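Local coordinates for phospholipase A1 (Streptomyces albidoflavus, PDB 4HYQ), which probably hydrolyses the sn-1 ester bond of glycerophospholipids, releasing a fatty acid, as a lipase of the GDSL family, at residues G187-F193 against G227-V231; G3-G9 against A46-A52; L140-R144 against A168-N172. The contacts are given in a common frame with arbitrary orientation. Residue numbers count along the deposited sequence, not the author numbering.

Interaction 1 (G187-F193 against G227-V231)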
# COMPACT_ATOMS: atom_id res chain seq x y z
N GLY A 187 6.34 5.30 -6.54
CA GLY A 187 7.30 4.80 -5.57
C GLY A 187 7.43 3.29 -5.75
O GLY A 187 6.47 2.56 -5.51
N ASP A 188 8.61 2.83 -6.16
CA ASP A 188 8.80 1.40 -6.41
C ASP A 188 9.10 0.61 -5.14
O ASP A 188 10.24 0.31 -4.84
CB ASP A 188 9.94 1.20 -7.42
CG ASP A 188 9.92 -0.19 -8.05
OD1 ASP A 188 9.33 -1.12 -7.45
OD2 ASP A 188 10.51 -0.35 -9.14
N ILE A 189 8.04 0.29 -4.41
CA ILE A 189 8.17 -0.45 -3.16
C ILE A 189 8.62 -1.90 -3.41
O ILE A 189 9.38 -2.45 -2.61
CB ILE A 189 6.81 -0.41 -2.42
CG1 ILE A 189 6.56 1.02 -1.92
CG2 ILE A 189 6.76 -1.42 -1.27
CD1 ILE A 189 7.54 1.51 -0.86
N ALA A 190 8.18 -2.50 -4.51
CA ALA A 190 8.57 -3.87 -4.84
C ALA A 190 10.09 -3.94 -4.97
O ALA A 190 10.73 -4.87 -4.48
CB ALA A 190 7.92 -4.30 -6.15
N ALA A 191 10.68 -2.93 -5.61
CA ALA A 191 12.12 -2.90 -5.77
C ALA A 191 12.79 -2.73 -4.40
O ALA A 191 13.73 -3.45 -4.07
CB ALA A 191 12.52 -1.75 -6.70
N ALA A 192 12.28 -1.80 -3.60
CA ALA A 192 12.84 -1.55 -2.27
C ALA A 192 12.75 -2.77 -1.35
O ALA A 192 13.61 -2.96 -0.49
CB ALA A 192 12.14 -0.35 -1.62
N PHE A 193 11.71 -3.58 -1.52
CA PHE A 193 11.51 -4.76 -0.67
C PHE A 193 12.16 -6.03 -1.20
O PHE A 193 12.05 -7.09 -0.59
CB PHE A 193 10.02 -5.01 -0.44
CG PHE A 193 9.45 -4.26 0.74
CD1 PHE A 193 9.39 -2.87 0.73
CD2 PHE A 193 8.98 -4.94 1.86
CE1 PHE A 193 8.89 -2.16 1.83
CE2 PHE A 193 8.47 -4.25 2.97
CZ PHE A 193 8.42 -2.86 2.95
N GLY A 227 12.05 0.63 4.11
CA GLY A 227 11.54 0.45 2.76
C GLY A 227 10.66 1.59 2.28
O GLY A 227 11.00 2.28 1.32
N TYR A 228 9.53 1.80 2.94
CA TYR A 228 8.64 2.88 2.50
C TYR A 228 9.21 4.28 2.65
O TYR A 228 9.13 5.09 1.73
CB TYR A 228 7.28 2.82 3.22
CG TYR A 228 6.32 1.83 2.62
CD1 TYR A 228 6.44 0.47 2.90
CD2 TYR A 228 5.33 2.24 1.73
CE1 TYR A 228 5.59 -0.45 2.31
CE2 TYR A 228 4.48 1.33 1.13
CZ TYR A 228 4.62 -0.02 1.43
OH TYR A 228 3.78 -0.93 0.85
N LEU A 229 9.79 4.58 3.81
CA LEU A 229 10.30 5.93 4.02
C LEU A 229 11.36 6.37 2.99
O LEU A 229 11.26 7.47 2.44
CB LEU A 229 10.84 6.07 5.44
CG LEU A 229 11.36 7.47 5.77
CD1 LEU A 229 10.27 8.52 5.59
CD2 LEU A 229 11.91 7.48 7.19
N PRO A 230 12.37 5.52 2.72
CA PRO A 230 13.38 5.94 1.74
C PRO A 230 12.77 6.17 0.35
O PRO A 230 13.20 7.06 -0.37
CB PRO A 230 14.38 4.79 1.76
CG PRO A 230 14.28 4.29 3.19
CD PRO A 230 12.78 4.28 3.40
N VAL A 231 11.77 5.37 0.00
CA VAL A 231 11.11 5.54 -1.29
C VAL A 231 10.40 6.90 -1.32
O VAL A 231 10.55 7.65 -2.29
CB VAL A 231 10.11 4.38 -1.55
CG1 VAL A 231 9.22 4.68 -2.76
CG2 VAL A 231 10.89 3.08 -1.78

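Interaction 2 (G3-G9 against A46-A52)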
# COMPACT_ATOMS: atom_id res chain seq x y z
N GLY A 3 4.42 24.31 2.57
CA GLY A 3 3.17 23.68 2.22
C GLY A 3 2.79 22.48 3.06
O GLY A 3 3.62 21.89 3.75
N GLY A 4 1.52 22.12 2.99
CA GLY A 4 1.04 21.02 3.79
C GLY A 4 1.28 19.68 3.16
O GLY A 4 1.40 19.55 1.93
N TYR A 5 1.38 18.67 4.02
CA TYR A 5 1.57 17.30 3.56
C TYR A 5 0.30 16.55 3.94
O TYR A 5 -0.15 16.61 5.09
CB TYR A 5 2.78 16.68 4.27
CG TYR A 5 2.91 15.17 4.10
CD1 TYR A 5 2.56 14.54 2.90
CD2 TYR A 5 3.43 14.38 5.13
CE1 TYR A 5 2.71 13.15 2.73
CE2 TYR A 5 3.60 13.00 4.97
CZ TYR A 5 3.24 12.40 3.78
OH TYR A 5 3.44 11.05 3.65
N VAL A 6 -0.31 15.89 2.96
CA VAL A 6 -1.52 15.09 3.22
C VAL A 6 -1.17 13.65 2.84
O VAL A 6 -0.73 13.38 1.72
CB VAL A 6 -2.73 15.59 2.39
CG1 VAL A 6 -3.95 14.70 2.63
CG2 VAL A 6 -3.08 17.03 2.80
N ALA A 7 -1.35 12.73 3.78
CA ALA A 7 -1.06 11.31 3.56
C ALA A 7 -2.37 10.52 3.45
O ALA A 7 -3.11 10.35 4.43
CB ALA A 7 -0.19 10.77 4.71
N LEU A 8 -2.62 10.03 2.25
CA LEU A 8 -3.84 9.29 1.91
C LEU A 8 -3.59 7.81 1.75
O LEU A 8 -2.46 7.36 1.57
CB LEU A 8 -4.38 9.77 0.56
CG LEU A 8 -4.55 11.27 0.31
CD1 LEU A 8 -4.82 11.52 -1.19
CD2 LEU A 8 -5.71 11.78 1.17
N GLY A 9 -4.67 7.04 1.76
CA GLY A 9 -4.50 5.64 1.47
C GLY A 9 -5.08 4.59 2.37
O GLY A 9 -5.98 4.84 3.18
N ALA A 46 4.52 22.44 6.67
CA ALA A 46 3.69 23.50 7.25
C ALA A 46 2.53 22.91 8.04
O ALA A 46 2.10 23.47 9.04
CB ALA A 46 3.17 24.41 6.15
N SER A 47 2.00 21.79 7.55
CA SER A 47 0.90 21.09 8.21
C SER A 47 1.00 19.62 7.82
O SER A 47 1.63 19.28 6.82
CB SER A 47 -0.46 21.64 7.79
OG SER A 47 -0.67 21.52 6.40
N PHE A 48 0.39 18.76 8.62
CA PHE A 48 0.44 17.33 8.34
C PHE A 48 -0.92 16.73 8.68
O PHE A 48 -1.36 16.78 9.84
CB PHE A 48 1.55 16.68 9.17
CG PHE A 48 1.57 15.18 9.09
CD1 PHE A 48 1.45 14.54 7.86
CD2 PHE A 48 1.73 14.41 10.23
CE1 PHE A 48 1.48 13.15 7.76
CE2 PHE A 48 1.76 13.01 10.15
CZ PHE A 48 1.63 12.38 8.91
N ASP A 49 -1.60 16.20 7.67
CA ASP A 49 -2.89 15.55 7.87
C ASP A 49 -2.75 14.11 7.41
O ASP A 49 -2.55 13.83 6.23
CB ASP A 49 -3.98 16.26 7.10
CG ASP A 49 -4.23 17.66 7.64
OD1 ASP A 49 -4.66 17.78 8.80
OD2 ASP A 49 -3.99 18.63 6.90
N PHE A 50 -2.84 13.20 8.37
CA PHE A 50 -2.67 11.76 8.15
C PHE A 50 -4.07 11.16 8.16
O PHE A 50 -4.67 11.00 9.24
CB PHE A 50 -1.82 11.22 9.31
CG PHE A 50 -1.25 9.85 9.10
CD1 PHE A 50 -1.48 9.12 7.94
CD2 PHE A 50 -0.47 9.28 10.10
CE1 PHE A 50 -0.94 7.83 7.79
CE2 PHE A 50 0.07 8.00 9.96
CZ PHE A 50 -0.16 7.28 8.81
N VAL A 51 -4.61 10.85 6.98
CA VAL A 51 -5.96 10.31 6.91
C VAL A 51 -6.10 8.91 6.31
O VAL A 51 -7.23 8.44 6.07
CB VAL A 51 -6.91 11.29 6.17
CG1 VAL A 51 -7.08 12.55 7.01
CG2 VAL A 51 -6.34 11.65 4.79
N ALA A 52 -4.97 8.24 6.09
CA ALA A 52 -4.97 6.87 5.58
C ALA A 52 -5.76 5.98 6.55
O ALA A 52 -5.76 6.22 7.76
CB ALA A 52 -3.52 6.36 5.43
O HOH W 1 -1.74 19.21 5.46

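Interaction 3 (L140-R144 against A168-N172)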
# COMPACT_ATOMS: atom_id res chain seq x y z
N LEU A 140 2.69 5.35 -4.06
CA LEU A 140 3.60 4.26 -3.78
C LEU A 140 2.93 2.94 -4.11
O LEU A 140 1.74 2.77 -3.85
CB LEU A 140 4.06 4.29 -2.31
CG LEU A 140 4.90 5.51 -1.91
CD1 LEU A 140 3.97 6.65 -1.53
CD2 LEU A 140 5.81 5.19 -0.74
N GLY A 141 3.69 2.03 -4.70
CA GLY A 141 3.14 0.73 -5.06
C GLY A 141 3.16 -0.20 -3.86
O GLY A 141 3.41 0.23 -2.72
N TYR A 142 2.90 -1.48 -4.11
CA TYR A 142 2.89 -2.49 -3.05
C TYR A 142 4.08 -3.42 -3.19
O TYR A 142 4.69 -3.50 -4.26
CB TYR A 142 1.60 -3.31 -3.13
CG TYR A 142 0.35 -2.49 -2.90
CD1 TYR A 142 -0.40 -2.01 -3.98
CD2 TYR A 142 -0.10 -2.22 -1.61
CE1 TYR A 142 -1.57 -1.29 -3.78
CE2 TYR A 142 -1.28 -1.50 -1.40
CZ TYR A 142 -2.01 -1.04 -2.48
OH TYR A 142 -3.20 -0.38 -2.28
N PRO A 143 4.44 -4.11 -2.11
CA PRO A 143 5.58 -5.02 -2.23
C PRO A 143 5.12 -6.35 -2.80
O PRO A 143 3.92 -6.64 -2.86
CB PRO A 143 6.04 -5.18 -0.78
CG PRO A 143 4.71 -5.16 -0.03
CD PRO A 143 3.98 -4.01 -0.71
N ARG A 144 6.08 -7.15 -3.26
CA ARG A 144 5.79 -8.50 -3.71
C ARG A 144 5.76 -9.17 -2.34
O ARG A 144 6.51 -8.77 -1.45
CB ARG A 144 6.94 -9.08 -4.52
CG ARG A 144 6.88 -8.77 -5.99
CD ARG A 144 8.08 -9.40 -6.66
NE ARG A 144 7.94 -9.44 -8.11
CZ ARG A 144 8.87 -9.88 -8.94
NH1 ARG A 144 10.03 -10.33 -8.47
NH2 ARG A 144 8.65 -9.88 -10.25
N ALA A 168 0.69 -9.12 -7.72
CA ALA A 168 1.27 -7.86 -7.25
C ALA A 168 1.93 -7.14 -8.41
O ALA A 168 1.78 -5.93 -8.56
CB ALA A 168 2.31 -8.13 -6.15
N ASP A 169 2.66 -7.88 -9.24
CA ASP A 169 3.32 -7.29 -10.40
C ASP A 169 2.33 -6.57 -11.30
O ASP A 169 2.57 -5.43 -11.73
CB ASP A 169 4.07 -8.35 -11.21
CG ASP A 169 5.32 -8.85 -10.50
OD1 ASP A 169 5.75 -8.23 -9.51
OD2 ASP A 169 5.88 -9.87 -10.95
N LEU A 170 1.21 -7.22 -11.58
CA LEU A 170 0.18 -6.64 -12.44
C LEU A 170 -0.44 -5.40 -11.79
O LEU A 170 -0.67 -4.39 -12.46
CB LEU A 170 -0.92 -7.68 -12.73
CG LEU A 170 -2.08 -7.21 -13.61
CD1 LEU A 170 -1.58 -7.00 -15.04
CD2 LEU A 170 -3.21 -8.23 -13.59
N LEU A 171 -0.70 -5.48 -10.49
CA LEU A 171 -1.28 -4.35 -9.77
C LEU A 171 -0.31 -3.16 -9.83
O LEU A 171 -0.72 -2.04 -10.14
CB LEU A 171 -1.57 -4.72 -8.30
CG LEU A 171 -2.08 -3.64 -7.35
CD1 LEU A 171 -3.40 -3.07 -7.86
CD2 LEU A 171 -2.28 -4.26 -5.95
N ASN A 172 0.96 -3.41 -9.55
CA ASN A 172 1.96 -2.34 -9.57
C ASN A 172 2.14 -1.77 -10.97
O ASN A 172 2.42 -0.59 -11.13
CB ASN A 172 3.29 -2.84 -9.02
CG ASN A 172 3.27 -3.00 -7.51
OD1 ASN A 172 2.55 -2.28 -6.81
ND2 ASN A 172 4.06 -3.94 -7.00

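Interaction 1 (G187-F193 against G227-V231)
Val231, Ile189 and Tyr228 bury the most surface where the short helix 189-192 meets the C-terminal helix 221-235. Val231 packs against the end of strand 185-187. Its CG1 lies 3.4 Å from Gly187 CA, while its CG2 reaches Ala192 CB at 3.7 Å and Ile189 CD1 at 3.8 Å. A branched side chain suits this place because it can touch the strand end and the next helix at once. Gly187 suits its own, since a CB there would collide with Val231 CG1.

Ile189, in the first turn of its helix, sends CD1 over one face of the Tyr228 ring, 3.6 Å from the ring centroid, a CH-pi contact. The Tyr228 ring then meets Phe193 obliquely, Phe193 CE1 lying 3.7 Å from Tyr228 CE1. Phe193 CE1 also rests 3.8 Å from Gly227 CA, where any side chain would strike the ring. Ala192 is small enough to let the backbones come within 5.6 Å, measured from Ala192 CA to Gly227 CA.

Asp188 faces away and acts as N-cap: its OD1 accepts from Ala191 N at 2.9 Å, fixing the start of the helix. Beyond the contact, Leu140 of strand 136-140 touches Ile189, Tyr228 and Val231, so both helices also pack on that inner strand of the SGNH-type sheet. The two segments share no hydrogen bond; what joins them is dispersion and the exclusion of water, so the fit depends on complementary shape.

Interaction 2 (G3-G9 against A46-A52)
Tyr5, Ala7, Phe48 and Phe50 form an apolar patch on one face of two neighbouring parallel strands, the first two of the SGNH-hydrolase alpha/beta/alpha sandwich, joined by a beta-alpha-beta crossover. Tyr5 CD2 lies 3.4 Å from Phe48 CD1, with the ring planes nearly parallel but slid apart. Ala7, small enough to sit between aromatic neighbours, brings CB within 3.8 Å of Phe50 CD1 and 4.2 Å of Phe48 CE1. Helix 35-43 covers this face through Pro36 and Ala40, and Tyr5 OH bonds Ser77 of the next strand.

On the other face Val6 CG1 lies 4.4 Å from Val51 CG2 and Val6 also packs on Leu69, whereas Leu8 CD2 meets Val51 CG2 at 3.7 Å. Beta-branched valine suits the extended backbone.

Between the faces, bonds alternate as parallel strands require: Tyr5 N to Ser47 O (2.9 Å), Asp49 N to Tyr5 O (3.0 Å), Ala7 N to Asp49 O (2.9 Å) and Val51 N to Ala7 O (3.0 Å). Gly9, whose backbone angles favour a residue without CB, opens the GDSY sequence, this protein's version of the GDSL signature.

Toward the polar edge, Ala46 N bonds Gly3 O at 3.1 Å. Gly4 leaves room for Ser47 OG, 3.2 Å from Gly4 CA. One water accepts from Ser47 OG at 2.7 Å and donates to Asp49 OD2 at 2.7 Å and to Tyr5 O at 3.1 Å.

Interaction 3 (L140-R144 against A168-N172)
An extended loop, leaving the end of strand 136-140, runs past a single turn of helix 158-181. The backbones approach at two places one helical turn apart: Gly141 CA is 5.6 Å from Asn172 CA, and Arg144 CA is 5.8 Å from Ala168 CA. Glycine suits position 141, because a CB there would run into Asn172 OD1.

The Asn172 amide grips the loop by the backbone NH and C=O of Tyr142: Tyr142 N donates to Asn172 OD1 at 2.8 Å, and Asn172 ND2 donates to Tyr142 O at 2.8 Å. Asparagine fits well, offering an acceptor and a donor side by side to a strand-like backbone. Alongside, Leu171 CD2 packs 3.5 Å from Tyr142 CD1.

In the parallel alpha/beta fold of SGNH hydrolases, the loops at the C-terminal ends of the strands line the active-site side, and this is one of them. Tyr142 OH bonds Asp10, within the GDSY signature, and Gly82 N, tying the loop to two others at that end of the sheet.

Further along, Ala168 is small enough for the loop to pass close, its CB 4.0 Å from Pro143 O, a buried oxygen without a polar partner. At the exposed end Arg144, its chain stretched by t rotamers at chi2 and chi3, forms a two-pronged salt bridge: Arg144 NE to Asp169 OD1 and Arg144 NH2 to Asp169 OD2, each 2.9 Å.

In the fold
Interactions 1 and 3 adjoin, their centres about 11 Å apart. Gly187 O and Gly141 N, 3.0 Å apart, probably form a hydrogen bond between neighbouring strand ends, and Ile189 CG2 lies 3.6 Å from Pro143 N, so the loop of interaction 3 is wedged between helix 158-181 and the helices of interaction 1. Interaction 2 stands at the other edge of the five-stranded sheet, its centre about 19 Å from that of interaction 1 and about 23 Å from that of interaction 3, without touching either. Yet Gly9 leads into Asp10, which bonds Tyr142. A pentaethylene glycol, probably from crystallisation, lies about 4 Å from the Tyr142 side chain and may mark a pocket.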